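Local coordinates for ZmpA Glycopeptidase (Clostridium perfringens, PDB 6XSX), which is the M60 peptidase module of a much longer multidomain metalloprotease, a glycopeptidase that probably hydrolyses the peptide backbone of glycosylated proteins, at residues Y64-D69 / K134-I139; M283-D288 / V297-L302; W390-S395 / K418-K423. All blocks are in the same frame, centred on the assembly; numbering follows the deposited sequence.

Interaction 1: residues Y64-D69 / K134-I139; sequences YVDVED and KPKIRI. With EDO (1,2-ethanediol), chain F.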
# COMPACT_ATOMS: atom_id res chain seq x y z
N TYR A 64 -6.54 -37.78 1.55
CA TYR A 64 -7.89 -38.29 1.40
C TYR A 64 -8.85 -37.12 1.23
O TYR A 64 -8.80 -36.16 2.00
CB TYR A 64 -8.24 -39.16 2.61
CG TYR A 64 -7.47 -40.45 2.62
CD1 TYR A 64 -7.91 -41.54 1.87
CD2 TYR A 64 -6.29 -40.58 3.33
CE1 TYR A 64 -7.20 -42.73 1.86
CE2 TYR A 64 -5.57 -41.76 3.32
CZ TYR A 64 -6.02 -42.84 2.58
OH TYR A 64 -5.31 -44.00 2.58
N VAL A 65 -9.70 -37.23 0.20
CA VAL A 65 -10.60 -36.16 -0.19
C VAL A 65 -12.03 -36.70 -0.23
O VAL A 65 -12.31 -37.69 -0.91
CB VAL A 65 -10.19 -35.57 -1.56
CG1 VAL A 65 -11.19 -34.54 -2.06
CG2 VAL A 65 -8.78 -34.99 -1.55
N ASP A 66 -12.93 -36.05 0.50
CA ASP A 66 -14.34 -36.38 0.45
C ASP A 66 -15.13 -35.17 -0.07
O ASP A 66 -15.13 -34.12 0.57
CB ASP A 66 -14.82 -36.89 1.81
CG ASP A 66 -16.32 -37.10 1.94
OD1 ASP A 66 -17.03 -37.03 0.92
OD2 ASP A 66 -16.77 -37.33 3.08
N VAL A 67 -15.73 -35.32 -1.26
CA VAL A 67 -16.71 -34.39 -1.81
C VAL A 67 -17.91 -35.22 -2.28
O VAL A 67 -17.78 -36.44 -2.43
CB VAL A 67 -16.16 -33.55 -2.99
CG1 VAL A 67 -15.02 -32.63 -2.57
CG2 VAL A 67 -15.75 -34.42 -4.17
N GLU A 68 -19.04 -34.56 -2.54
CA GLU A 68 -20.16 -35.22 -3.19
C GLU A 68 -19.70 -35.72 -4.56
O GLU A 68 -18.97 -35.02 -5.26
CB GLU A 68 -21.30 -34.25 -3.47
CG GLU A 68 -22.09 -33.87 -2.25
CD GLU A 68 -23.19 -32.87 -2.56
OE1 GLU A 68 -23.79 -32.97 -3.66
OE2 GLU A 68 -23.43 -31.99 -1.72
N ASP A 69 -20.16 -36.92 -4.93
CA ASP A 69 -19.80 -37.53 -6.20
C ASP A 69 -20.03 -36.53 -7.33
O ASP A 69 -21.08 -35.90 -7.38
CB ASP A 69 -20.61 -38.80 -6.47
CG ASP A 69 -20.13 -39.96 -5.62
OD1 ASP A 69 -18.92 -39.99 -5.32
OD2 ASP A 69 -20.97 -40.81 -5.25
N LYS A 134 -19.44 -29.16 1.98
CA LYS A 134 -18.05 -28.75 2.16
C LYS A 134 -17.15 -29.97 2.05
O LYS A 134 -17.41 -31.00 2.67
CB LYS A 134 -17.85 -28.12 3.54
CG LYS A 134 -18.60 -26.82 3.75
CD LYS A 134 -18.43 -26.26 5.14
CE LYS A 134 -19.58 -25.35 5.51
NZ LYS A 134 -19.12 -24.21 6.32
N PRO A 135 -16.05 -29.88 1.28
CA PRO A 135 -15.05 -30.95 1.25
C PRO A 135 -14.45 -31.21 2.63
O PRO A 135 -14.34 -30.31 3.47
CB PRO A 135 -13.95 -30.41 0.32
CG PRO A 135 -14.63 -29.32 -0.48
CD PRO A 135 -15.68 -28.73 0.44
N LYS A 136 -14.08 -32.48 2.86
CA LYS A 136 -13.27 -32.86 4.00
C LYS A 136 -12.00 -33.47 3.44
O LYS A 136 -12.06 -34.23 2.48
CB LYS A 136 -13.99 -33.92 4.84
CG LYS A 136 -15.24 -33.45 5.57
CD LYS A 136 -16.16 -34.60 5.91
CE LYS A 136 -17.30 -34.20 6.82
NZ LYS A 136 -16.78 -33.63 8.09
N ILE A 137 -10.85 -33.11 4.03
CA ILE A 137 -9.62 -33.76 3.62
C ILE A 137 -8.80 -34.15 4.85
O ILE A 137 -8.94 -33.55 5.92
CB ILE A 137 -8.80 -32.94 2.59
CG1 ILE A 137 -7.94 -31.86 3.24
CG2 ILE A 137 -9.66 -32.39 1.46
CD1 ILE A 137 -6.84 -31.35 2.33
N ARG A 138 -7.95 -35.16 4.64
CA ARG A 138 -6.97 -35.59 5.62
C ARG A 138 -5.64 -35.80 4.91
O ARG A 138 -5.60 -36.34 3.81
CB ARG A 138 -7.45 -36.89 6.28
CG ARG A 138 -6.62 -37.31 7.48
CD ARG A 138 -7.33 -38.41 8.26
NE ARG A 138 -7.73 -39.56 7.45
CZ ARG A 138 -6.92 -40.54 7.08
NH1 ARG A 138 -5.64 -40.51 7.42
NH2 ARG A 138 -7.38 -41.55 6.35
N ILE A 139 -4.56 -35.36 5.56
CA ILE A 139 -3.23 -35.49 4.99
C ILE A 139 -2.41 -36.42 5.88
O ILE A 139 -2.29 -36.18 7.08
CB ILE A 139 -2.56 -34.10 4.82
CG1 ILE A 139 -3.39 -33.19 3.91
CG2 ILE A 139 -1.14 -34.23 4.32
CD1 ILE A 139 -3.05 -31.71 4.03
C1 EDO F . -11.51 -37.37 5.58
O1 EDO F . -10.67 -38.40 6.06
C2 EDO F . -11.55 -37.34 4.11
O2 EDO F . -11.96 -38.58 3.58
O HOH W 1 -17.69 -33.68 2.30

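Interaction 2: residues M283-D288 / V297-L302; sequences MGHNFD and VTNNML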
# COMPACT_ATOMS: atom_id res chain seq x y z
N MET A 283 2.00 -3.23 -1.36
CA MET A 283 0.59 -3.51 -1.20
C MET A 283 -0.20 -2.65 -2.20
O MET A 283 -1.16 -3.12 -2.80
CB MET A 283 0.12 -3.23 0.24
CG MET A 283 -1.36 -3.50 0.45
SD MET A 283 -1.82 -3.64 2.20
CE MET A 283 -0.99 -5.18 2.62
N GLY A 284 0.27 -1.40 -2.39
CA GLY A 284 -0.31 -0.47 -3.35
C GLY A 284 -0.39 -1.04 -4.77
O GLY A 284 -1.42 -0.93 -5.42
N HIS A 285 0.71 -1.65 -5.24
CA HIS A 285 0.74 -2.28 -6.55
C HIS A 285 -0.34 -3.35 -6.64
O HIS A 285 -0.93 -3.54 -7.70
CB HIS A 285 2.07 -3.00 -6.80
CG HIS A 285 3.21 -2.15 -7.25
ND1 HIS A 285 3.07 -1.18 -8.23
CD2 HIS A 285 4.51 -2.15 -6.88
CE1 HIS A 285 4.24 -0.60 -8.43
NE2 HIS A 285 5.15 -1.19 -7.62
N ASN A 286 -0.58 -4.06 -5.54
CA ASN A 286 -1.49 -5.19 -5.54
C ASN A 286 -2.94 -4.71 -5.56
O ASN A 286 -3.83 -5.44 -6.01
CB ASN A 286 -1.22 -6.15 -4.38
CG ASN A 286 -0.18 -7.20 -4.74
OD1 ASN A 286 -0.28 -7.85 -5.78
ND2 ASN A 286 0.81 -7.38 -3.88
N PHE A 287 -3.18 -3.49 -5.08
CA PHE A 287 -4.56 -3.04 -4.94
C PHE A 287 -5.12 -2.31 -6.17
O PHE A 287 -6.28 -1.91 -6.12
CB PHE A 287 -4.79 -2.27 -3.63
CG PHE A 287 -5.22 -3.16 -2.49
CD1 PHE A 287 -6.57 -3.39 -2.25
CD2 PHE A 287 -4.29 -3.80 -1.69
CE1 PHE A 287 -6.98 -4.22 -1.22
CE2 PHE A 287 -4.70 -4.63 -0.66
CZ PHE A 287 -6.04 -4.83 -0.42
N ASP A 288 -4.35 -2.14 -7.26
CA ASP A 288 -4.96 -1.55 -8.45
C ASP A 288 -4.28 -1.99 -9.74
O ASP A 288 -3.09 -1.76 -9.94
CB ASP A 288 -5.08 -0.02 -8.37
CG ASP A 288 -6.07 0.57 -9.35
OD1 ASP A 288 -6.82 -0.19 -10.01
OD2 ASP A 288 -6.11 1.81 -9.44
N VAL A 297 1.31 5.45 -11.12
CA VAL A 297 1.29 6.74 -10.46
C VAL A 297 0.42 6.61 -9.21
O VAL A 297 0.89 6.87 -8.11
CB VAL A 297 0.85 7.88 -11.41
CG1 VAL A 297 0.62 9.18 -10.67
CG2 VAL A 297 1.85 8.08 -12.54
N THR A 298 -0.82 6.12 -9.41
CA THR A 298 -1.88 6.23 -8.42
C THR A 298 -1.63 5.32 -7.22
O THR A 298 -2.14 5.59 -6.14
CB THR A 298 -3.28 6.07 -9.03
OG1 THR A 298 -3.40 4.81 -9.69
CG2 THR A 298 -3.64 7.19 -9.98
N ASN A 299 -0.81 4.27 -7.39
CA ASN A 299 -0.65 3.28 -6.33
C ASN A 299 0.17 3.85 -5.16
O ASN A 299 0.14 3.32 -4.05
CB ASN A 299 -0.22 1.91 -6.86
CG ASN A 299 -1.35 1.18 -7.57
OD1 ASN A 299 -2.52 1.57 -7.47
ND2 ASN A 299 -1.03 0.11 -8.29
N ASN A 300 0.88 4.95 -5.41
CA ASN A 300 1.68 5.64 -4.41
C ASN A 300 0.79 6.29 -3.35
O ASN A 300 1.28 6.69 -2.29
CB ASN A 300 2.53 6.73 -5.07
CG ASN A 300 3.54 6.15 -6.03
OD1 ASN A 300 4.36 5.33 -5.65
ND2 ASN A 300 3.49 6.58 -7.28
N MET A 301 -0.49 6.46 -3.66
CA MET A 301 -1.38 7.11 -2.72
C MET A 301 -1.46 6.28 -1.45
O MET A 301 -1.69 6.83 -0.37
CB MET A 301 -2.79 7.30 -3.31
CG MET A 301 -2.85 8.39 -4.36
SD MET A 301 -2.54 10.08 -3.72
CE MET A 301 -4.09 10.38 -2.87
N LEU A 302 -1.24 4.96 -1.59
CA LEU A 302 -1.36 4.07 -0.44
C LEU A 302 -0.20 4.28 0.54
O LEU A 302 -0.44 4.60 1.70
CB LEU A 302 -1.55 2.60 -0.84
CG LEU A 302 -1.78 1.65 0.34
CD1 LEU A 302 -3.11 1.92 1.03
CD2 LEU A 302 -1.71 0.19 -0.09
O HOH W 2 -4.90 3.21 -7.78

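Interaction 3: residues W390-S395 / K418-K423; sequences WVMAAS and KEYTSK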
# COMPACT_ATOMS: atom_id res chain seq x y z
N TRP A 390 -8.56 11.95 -15.03
CA TRP A 390 -8.35 12.28 -13.62
C TRP A 390 -8.97 13.63 -13.32
O TRP A 390 -9.60 13.82 -12.27
CB TRP A 390 -6.86 12.34 -13.28
CG TRP A 390 -6.09 11.06 -13.34
CD1 TRP A 390 -6.57 9.79 -13.48
CD2 TRP A 390 -4.66 10.94 -13.21
NE1 TRP A 390 -5.53 8.89 -13.47
CE2 TRP A 390 -4.35 9.56 -13.30
CE3 TRP A 390 -3.61 11.85 -13.04
CZ2 TRP A 390 -3.04 9.09 -13.22
CZ3 TRP A 390 -2.32 11.38 -12.95
CH2 TRP A 390 -2.04 10.02 -13.05
N VAL A 391 -8.77 14.59 -14.24
CA VAL A 391 -9.21 15.95 -14.01
C VAL A 391 -10.73 15.96 -13.90
O VAL A 391 -11.30 16.64 -13.05
CB VAL A 391 -8.74 16.89 -15.13
CG1 VAL A 391 -9.33 18.29 -14.99
CG2 VAL A 391 -7.22 16.96 -15.19
N MET A 392 -11.38 15.16 -14.76
CA MET A 392 -12.83 15.12 -14.84
C MET A 392 -13.40 14.40 -13.63
O MET A 392 -14.35 14.90 -13.02
CB MET A 392 -13.29 14.44 -16.14
CG MET A 392 -13.05 15.32 -17.34
SD MET A 392 -13.62 14.62 -18.91
CE MET A 392 -12.50 13.23 -19.11
N ALA A 393 -12.81 13.25 -13.28
CA ALA A 393 -13.24 12.43 -12.16
C ALA A 393 -13.04 13.16 -10.83
O ALA A 393 -13.94 13.16 -9.98
CB ALA A 393 -12.55 11.09 -12.18
N ALA A 394 -11.87 13.78 -10.66
CA ALA A 394 -11.58 14.55 -9.46
C ALA A 394 -12.54 15.75 -9.37
O ALA A 394 -13.00 16.10 -8.29
CB ALA A 394 -10.13 14.99 -9.43
N SER A 395 -12.84 16.35 -10.52
CA SER A 395 -13.77 17.47 -10.56
C SER A 395 -15.16 17.04 -10.09
O SER A 395 -15.77 17.74 -9.29
CB SER A 395 -13.81 18.13 -11.92
OG SER A 395 -12.59 18.82 -12.17
N LYS A 418 -12.05 20.95 -20.01
CA LYS A 418 -12.35 22.23 -19.39
C LYS A 418 -13.84 22.55 -19.52
O LYS A 418 -14.45 23.07 -18.59
CB LYS A 418 -11.51 23.35 -20.03
CG LYS A 418 -10.02 23.36 -19.69
CD LYS A 418 -9.31 24.53 -20.34
CE LYS A 418 -8.10 25.05 -19.60
NZ LYS A 418 -6.85 24.41 -20.07
N GLU A 419 -14.42 22.22 -20.69
CA GLU A 419 -15.85 22.37 -20.89
C GLU A 419 -16.59 21.51 -19.87
O GLU A 419 -17.48 22.00 -19.19
CB GLU A 419 -16.26 22.03 -22.32
CG GLU A 419 -15.75 23.01 -23.37
CD GLU A 419 -16.03 22.60 -24.81
OE1 GLU A 419 -15.64 23.36 -25.71
OE2 GLU A 419 -16.64 21.52 -25.02
N TYR A 420 -16.18 20.23 -19.77
CA TYR A 420 -16.80 19.28 -18.86
C TYR A 420 -16.77 19.82 -17.43
O TYR A 420 -17.79 19.83 -16.74
CB TYR A 420 -16.13 17.90 -18.95
CG TYR A 420 -16.69 16.83 -18.04
CD1 TYR A 420 -17.69 15.97 -18.47
CD2 TYR A 420 -16.21 16.66 -16.74
CE1 TYR A 420 -18.20 14.97 -17.65
CE2 TYR A 420 -16.71 15.67 -15.91
CZ TYR A 420 -17.71 14.82 -16.36
OH TYR A 420 -18.21 13.84 -15.54
N THR A 421 -15.58 20.25 -16.99
CA THR A 421 -15.35 20.57 -15.59
C THR A 421 -15.92 21.94 -15.24
O THR A 421 -16.17 22.23 -14.07
CB THR A 421 -13.86 20.49 -15.21
OG1 THR A 421 -13.16 21.53 -15.90
CG2 THR A 421 -13.24 19.14 -15.53
N SER A 422 -16.15 22.76 -16.27
CA SER A 422 -16.60 24.13 -16.09
C SER A 422 -18.07 24.16 -15.64
O SER A 422 -18.61 25.24 -15.37
CB SER A 422 -16.38 24.97 -17.33
OG SER A 422 -17.40 24.73 -18.29
N LYS A 423 -18.69 22.98 -15.53
CA LYS A 423 -20.02 22.87 -14.94
C LYS A 423 -19.97 23.10 -13.43
O LYS A 423 -21.01 23.28 -12.81
CB LYS A 423 -20.68 21.53 -15.27
CG LYS A 423 -20.20 20.32 -14.48
CD LYS A 423 -21.12 19.11 -14.59
CE LYS A 423 -21.27 18.59 -16.00
NZ LYS A 423 -20.16 17.69 -16.38

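Interaction 1: residues Y64-D69 / K134-I139
Tyr-64 and Arg-138 sit opposite one another on neighbouring antiparallel strands and send their side chains out the same way. The arginine leaves its strand with CG anti to the backbone N (chi1 -170°), then bends at chi3, which lays the guanidinium over one face of the phenol ring. Arg-138 NH2 comes within 3.4 Å of Tyr-64 CD2, and the two planes are only 20° apart. Arg-138 NH1 is drawn off by a salt bridge to Glu-140, while NE makes a weak bond at the guanidinium edge to a 1,2-ethanediol oxygen. On the same face Asp-66 and Lys-136 also run side by side, but only the aliphatic chain meets the acid: Asp-66 OD2 is 4.0 Å from Lys-136 CD. The carboxylate is paired with Arg-133 instead.

The opposite face is buried and apolar, with Val-65 CG2 4.1 Å from Ile-137 CG2. Just past the strand, Val-67 CG1 reaches Pro-135 CB at 3.8 Å. Between the strands, Tyr-64 and Arg-138 exchange two backbone hydrogen bonds (Tyr-64 N to Arg-138 O, 2.8 Å), and Asp-66 and Lys-136 exchange two more. Strands 60-66 and 136-140 are the inner pair of a four-stranded antiparallel sheet. The chemistry divides by face: apolar on that of Val-65 and Ile-137, polar and partly exposed on that of Tyr-64 and Arg-138, where the guanidinium lies against the ring while NH1 keeps Glu-140.

Interaction 2: residues M283-D288 / V297-L302
Asn-299 reaches across to Asp-288, in the loop that follows helix 277-286, and supplies the direct polar link. Asn-299 ND2 donates to Asp-288 O over 3.2 Å, almost straight at 171°; the acceptor lies in the amide plane and offers a lone pair. A second polar connection runs through a water lying between Asp-288 OD2 and Thr-298 OG1. Asp-288 OD1 is occupied by Asn-290 N.

Asn-299 CG also presses on Gly-284 O at 3.0 Å, although the amide is not angled for a hydrogen bond there. With no side chain at Gly-284, the Asn-299 backbone can come close, CA to CA 4.8 Å. Helix 277-286 carries an HExxH pattern, His-281, Glu-282 and His-285, consistent with the zinc-binding helix of a metallopeptidase, though no metal is bound here. Gly-284 and His-285 therefore sit in that motif, and Asn-299 ND2 is 3.4 Å from His-285 CA.

The apolar contacts belong to Leu-302, which with CG anti to the backbone N (chi1 -176°) extends CD2 toward the helix backbone. Leu-302 CD2 meets Met-283 CG at 3.7 Å and passes 3.4 Å from Gly-284 N. Helix 206-224 packs on both side chains through Thr-220.

Interaction 3: residues W390-S395 / K418-K423
Met-392 starts with CG anti to its carbonyl carbon (chi1 -72°) and Tyr-420 with CG anti to its backbone N (chi1 180°), and these two choices bring the thioether against the phenol. The methionine SD stands over one ring face, 4.2 Å from the Tyr-420 centroid and 22° off the normal. It is offset toward the rim, and Met-392 CG lies 3.5 Å from Tyr-420 CD2. On the other face Lys-423 folds back, its NZ 3.5 Å above the centre of the Tyr-420 ring plane and bonded to Tyr-420 O, so the ring is held from both sides.

Next to it, Thr-421 points its methyl into helix 383-398. Thr-421 CG2 is 3.4 Å from Ser-395 OG and 4.0 Å from Val-391 CG1. The Thr-421 hydroxyl is hydrogen-bonded to Asp-401 and Ser-403. Ser-395 OG donates back to Val-391 O over 2.7 Å, from the opposite face of that carbonyl to Ser-395 N, so the oxygen takes two donors; OG also bonds to Leu-402 N. Helices 383-398 and 415-421 are joined by methyl packing, a hydrogen bond between Tyr-420 OH and Asp-396, and a Met-aromatic contact with the sulfur over the ring face.

In the fold
From the N terminus the three contacts follow in series; none nests in or crosses another. Interaction 1 closes a long excursion of 64 residues, mostly strands and loops, within the M60 family region, pairing strands 60-66 and 136-140 of the four-stranded sheet, well away from the others: its nearest atoms are about 24 Å from those of interaction 2. Interaction 2 closes a short loop of eight residues, folding helix 301-309 back beside helix 277-286 near the centre of the chain. Interaction 3 closes a 22-residue excursion through helix 403-408 in the later helical part. Interactions 2 and 3 touch: Trp-390 packs its ring on Val-297 and Thr-298, joining helix 383-398 to helix 295-298.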